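PDB 6IDP: MATE family efflux transporter from Vibrio cholerae, which probably exports drugs and other toxic compounds across the bacterial membrane, driven by inward flow of protons, as a multidrug transporter of the MATE family. Local coordinates for residues L349-H352 / L353-P357; I358-G361 / A362-I365. All blocks are in the same frame, centred on the assembly; numbering follows the deposited sequence.

Contact 1: L349-H352 / L353-P357; sequences LNLH and LVIVP. With OLC ((2R)-2,3-dihydroxypropyl (9Z)-octadec-9-enoate), chain E.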
loop_
_atom_site.group_PDB
_atom_site.type_symbol
_atom_site.label_atom_id
_atom_site.label_comp_id
_atom_site.label_asym_id
_atom_site.label_seq_id
_atom_site.Cartn_x
_atom_site.Cartn_y
_atom_site.Cartn_z
ATOM N N LEU A 349 13.146 10.966 -19.145
ATOM C CA LEU A 349 13.250 10.585 -17.742
ATOM C C LEU A 349 14.103 11.589 -16.966
ATOM O O LEU A 349 13.802 11.911 -15.818
ATOM C CB LEU A 349 13.830 9.174 -17.613
ATOM C CG LEU A 349 14.081 8.645 -16.200
ATOM C CD1 LEU A 349 12.795 8.631 -15.374
ATOM C CD2 LEU A 349 14.704 7.257 -16.260
ATOM N N ASN A 350 15.164 12.080 -17.603
ATOM C CA ASN A 350 16.015 13.121 -17.024
ATOM C C ASN A 350 15.183 14.339 -16.622
ATOM O O ASN A 350 15.399 14.934 -15.564
ATOM C CB ASN A 350 17.106 13.527 -18.022
ATOM C CG ASN A 350 18.239 14.313 -17.380
ATOM O OD1 ASN A 350 18.098 14.867 -16.287
ATOM N ND2 ASN A 350 19.373 14.373 -18.071
ATOM N N LEU A 351 14.222 14.695 -17.470
ATOM C CA LEU A 351 13.331 15.814 -17.193
ATOM C C LEU A 351 12.414 15.519 -16.010
ATOM O O LEU A 351 12.169 16.385 -15.174
ATOM C CB LEU A 351 12.496 16.148 -18.429
ATOM C CG LEU A 351 11.681 17.437 -18.327
ATOM C CD1 LEU A 351 12.602 18.626 -18.109
ATOM C CD2 LEU A 351 10.835 17.632 -19.568
ATOM N N HIS A 352 11.904 14.294 -15.950
ATOM C CA HIS A 352 11.020 13.891 -14.865
ATOM C C HIS A 352 11.721 14.016 -13.517
ATOM O O HIS A 352 11.135 14.477 -12.540
ATOM C CB HIS A 352 10.535 12.455 -15.078
ATOM C CG HIS A 352 9.765 11.897 -13.921
ATOM N ND1 HIS A 352 8.390 11.924 -13.862
ATOM C CD2 HIS A 352 10.184 11.298 -12.779
ATOM C CE1 HIS A 352 7.992 11.365 -12.730
ATOM N NE2 HIS A 352 9.057 10.978 -12.059
ATOM N N LEU A 353 12.988 13.618 -13.482
ATOM C CA LEU A 353 13.746 13.541 -12.240
ATOM C C LEU A 353 14.133 14.901 -11.655
ATOM O O LEU A 353 14.550 14.977 -10.499
ATOM C CB LEU A 353 15.009 12.703 -12.455
ATOM C CG LEU A 353 14.773 11.223 -12.750
ATOM C CD1 LEU A 353 16.098 10.484 -12.875
ATOM C CD2 LEU A 353 13.902 10.600 -11.665
ATOM N N VAL A 354 14.008 15.966 -12.445
ATOM C CA VAL A 354 14.344 17.304 -11.958
ATOM C C VAL A 354 13.099 18.134 -11.668
ATOM O O VAL A 354 13.188 19.209 -11.078
ATOM C CB VAL A 354 15.228 18.088 -12.963
ATOM C CG1 VAL A 354 16.533 17.360 -13.220
ATOM C CG2 VAL A 354 14.481 18.336 -14.263
ATOM N N ILE A 355 11.942 17.634 -12.083
ATOM C CA ILE A 355 10.698 18.375 -11.913
ATOM C C ILE A 355 9.817 17.799 -10.806
ATOM O O ILE A 355 9.398 18.520 -9.903
ATOM C CB ILE A 355 9.886 18.409 -13.227
ATOM C CG1 ILE A 355 10.634 19.210 -14.293
ATOM C CG2 ILE A 355 8.508 19.012 -12.994
ATOM C CD1 ILE A 355 9.897 19.308 -15.618
ATOM N N VAL A 356 9.546 16.500 -10.879
ATOM C CA VAL A 356 8.581 15.863 -9.981
ATOM C C VAL A 356 9.053 15.596 -8.531
ATOM O O VAL A 356 8.282 15.829 -7.599
ATOM C CB VAL A 356 8.087 14.530 -10.590
ATOM C CG1 VAL A 356 7.050 13.878 -9.694
ATOM C CG2 VAL A 356 7.504 14.773 -11.973
ATOM N N PRO A 357 10.298 15.107 -8.329
ATOM C CA PRO A 357 10.698 14.721 -6.963
ATOM C C PRO A 357 10.543 15.798 -5.886
ATOM O O PRO A 357 10.312 15.456 -4.725
ATOM C CB PRO A 357 12.177 14.364 -7.129
ATOM C CG PRO A 357 12.280 13.881 -8.521
ATOM C CD PRO A 357 11.351 14.764 -9.306
HETATM C C8 OLC E . 21.361 18.436 -17.423
HETATM C C7 OLC E . 21.300 19.069 -16.051
HETATM C C6 OLC E . 20.120 20.012 -15.949
HETATM C C5 OLC E . 20.044 20.556 -14.538
HETATM C C4 OLC E . 18.616 20.520 -14.035
HETATM C C3 OLC E . 17.743 21.432 -14.873
HETATM C C2 OLC E . 16.451 21.701 -14.132
HETATM C C1 OLC E . 15.711 22.847 -14.785
#
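V356 lays its CG2 methyl over one face of the H352 imidazole in a CH-pi contact, 3.8 Å from CG2 to the ring centroid and displaced toward the ND1 and CE1 rim. The H352 torsion that sets CG anti to the backbone N (chi1 172°) carries the ring forward along the helix to meet this methyl. At the ring's edge, in its plane, L353 CD2 lies 3.9 Å from H352 CD2, and F411 of helix 379-435 adds an edge-to-face ring contact. H352 ND1 is buried and has no partner in the model. The apolar pairs L351-I355 and L349-L353 are each four residues apart: L351 CD1 meets I355 CD1 at 3.7 Å, while L349 CD1 touches L353 CG more loosely. V354 turns CG1 to the lipid, 3.9 Å from C4 of the monoolein chain, and N350 ties its amide to T333 beyond the segments. Among backbone bonds, L353 N to L349 O (3.0 Å) is a regular helical one. In between the pattern weakens: L351 O receives only weak bonds from V354 N and I355 N. H352 O then takes two donors, V356 N at 3.1 Å in a nearly straight bond (164° at the hydrogen) and I355 N, which sits well above the carbonyl plane. P357 has no N-H to continue the helical series, and its CD packs 3.3 Å from H352 O. The arrangement is the weakened C-terminal turn of helix 343-355, leading into P357 at the break between two consecutive helices of the all-helical MATE fold.

Contact 2: I358-G361 / A362-I365; sequences ISLG and ALGI. With OLC ((2R)-2,3-dihydroxypropyl (9Z)-octadec-9-enoate), chain F.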
loop_
_atom_site.group_PDB
_atom_site.type_symbol
_atom_site.label_atom_id
_atom_site.label_comp_id
_atom_site.label_asym_id
_atom_site.label_seq_id
_atom_site.Cartn_x
_atom_site.Cartn_y
_atom_site.Cartn_z
ATOM N N ILE A 358 10.662 17.067 -6.256
ATOM C CA ILE A 358 10.560 18.147 -5.281
ATOM C C ILE A 358 9.132 18.263 -4.738
ATOM O O ILE A 358 8.891 18.904 -3.719
ATOM C CB ILE A 358 11.011 19.498 -5.897
ATOM C CG1 ILE A 358 11.167 20.577 -4.818
ATOM C CG2 ILE A 358 10.049 19.940 -6.981
ATOM C CD1 ILE A 358 12.124 20.201 -3.709
ATOM N N SER A 359 8.190 17.616 -5.413
ATOM C CA SER A 359 6.791 17.657 -5.002
ATOM C C SER A 359 6.403 16.453 -4.148
ATOM O O SER A 359 5.279 16.378 -3.656
ATOM C CB SER A 359 5.873 17.725 -6.227
ATOM O OG SER A 359 5.812 16.467 -6.878
ATOM N N LEU A 360 7.331 15.516 -3.974
ATOM C CA LEU A 360 7.020 14.265 -3.283
ATOM C C LEU A 360 6.889 14.457 -1.767
ATOM O O LEU A 360 6.300 13.624 -1.079
ATOM C CB LEU A 360 8.078 13.201 -3.596
ATOM C CG LEU A 360 8.150 12.759 -5.066
ATOM C CD1 LEU A 360 9.110 11.586 -5.256
ATOM C CD2 LEU A 360 6.766 12.421 -5.620
ATOM N N GLY A 361 7.430 15.554 -1.253
ATOM C CA GLY A 361 7.243 15.902 0.143
ATOM C C GLY A 361 5.788 16.233 0.400
ATOM O O GLY A 361 5.189 15.760 1.370
ATOM N N ALA A 362 5.216 17.043 -0.486
ATOM C CA ALA A 362 3.814 17.428 -0.393
ATOM C C ALA A 362 2.892 16.230 -0.627
ATOM O O ALA A 362 1.845 16.116 0.006
ATOM C CB ALA A 362 3.510 18.537 -1.385
ATOM N N LEU A 363 3.276 15.345 -1.543
ATOM C CA LEU A 363 2.492 14.142 -1.800
ATOM C C LEU A 363 2.547 13.223 -0.588
ATOM O O LEU A 363 1.544 12.615 -0.209
ATOM C CB LEU A 363 2.995 13.415 -3.050
ATOM C CG LEU A 363 2.266 12.128 -3.450
ATOM C CD1 LEU A 363 0.774 12.372 -3.620
ATOM C CD2 LEU A 363 2.860 11.547 -4.731
ATOM N N GLY A 364 3.729 13.127 0.013
ATOM C CA GLY A 364 3.911 12.362 1.232
ATOM C C GLY A 364 3.023 12.859 2.360
ATOM O O GLY A 364 2.507 12.060 3.142
ATOM N N ILE A 365 2.847 14.177 2.446
ATOM C CA ILE A 365 1.956 14.770 3.440
ATOM C C ILE A 365 0.523 14.301 3.208
ATOM O O ILE A 365 -0.190 13.944 4.150
ATOM C CB ILE A 365 1.999 16.311 3.406
ATOM C CG1 ILE A 365 3.359 16.825 3.889
ATOM C CG2 ILE A 365 0.875 16.899 4.257
ATOM C CD1 ILE A 365 3.678 16.458 5.333
HETATM C C18 OLC F . 9.858 18.341 0.186
HETATM C C10 OLC F . 11.660 21.592 4.766
HETATM C C9 OLC F . 11.518 21.265 6.070
HETATM C C17 OLC F . 10.104 19.692 -0.448
HETATM C C11 OLC F . 10.591 22.373 4.028
HETATM C C8 OLC F . 10.284 21.666 6.849
HETATM C C16 OLC F . 8.981 20.634 -0.080
HETATM C C12 OLC F . 11.083 22.727 2.638
HETATM C C15 OLC F . 9.297 22.020 -0.594
HETATM C C13 OLC F . 9.912 22.781 1.679
HETATM C C14 OLC F . 10.400 22.619 0.254
HETATM O O HOH W 1 7.088 18.713 -1.561
#
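L363 N bonds to S359 O at 3.1 Å in the first turn of helix 360-375, one of the helices of the MATE fold, where the chain winds up again after the preceding break. The tight part is the backbone. G364 N reaches L360 O at 2.8 Å, and I365 N follows on G361 O at 3.0 Å. I365 CG1 stands beside its backbone N (chi1 -68°), a rotation that brings it back to 3.3 Å from the same G361 O. Side-chain packing is looser. L360 and L363 run side by side in the same direction and meet through their CD2 methyls at 4.1 Å, next to L280. S359 belongs to this protein-covered part too: its OG is hydrogen-bonded to V356 O and to N418 of helix 379-435. The lipid-facing part is held differently. The CA of G361 lies against the monoolein tail, 3.6 Å from C18, while I358 touches C17 with its CD1 methyl. I358 O also lies close to the tail, yet a water bridges it to A362 N, since these two atoms are 5.2 Å apart, too far to bond to each other directly. That water donates to I358 O at 2.8 Å and accepts from A362 N at 2.7 Å.

In the fold
Contact 1 ends helix 343-355 and contact 2 begins helix 360-375; the two are in series, their centres about 14 Å apart. Besides the peptide link P357-I358, the hydrogen bond of S359 OG to V356 O joins the two, tying the new helix to the end of the old one. Both lie on the same side of the chain's centre, contact 1 about 23 Å and contact 2 about 17 Å from it, measured between centres. Helices 263-279, 303-330 and 379-435 pack against both. V354 and G361 touch two different monoolein molecules, and further bound monoolein lies about 4 Å from the side chains of I355 and of A362.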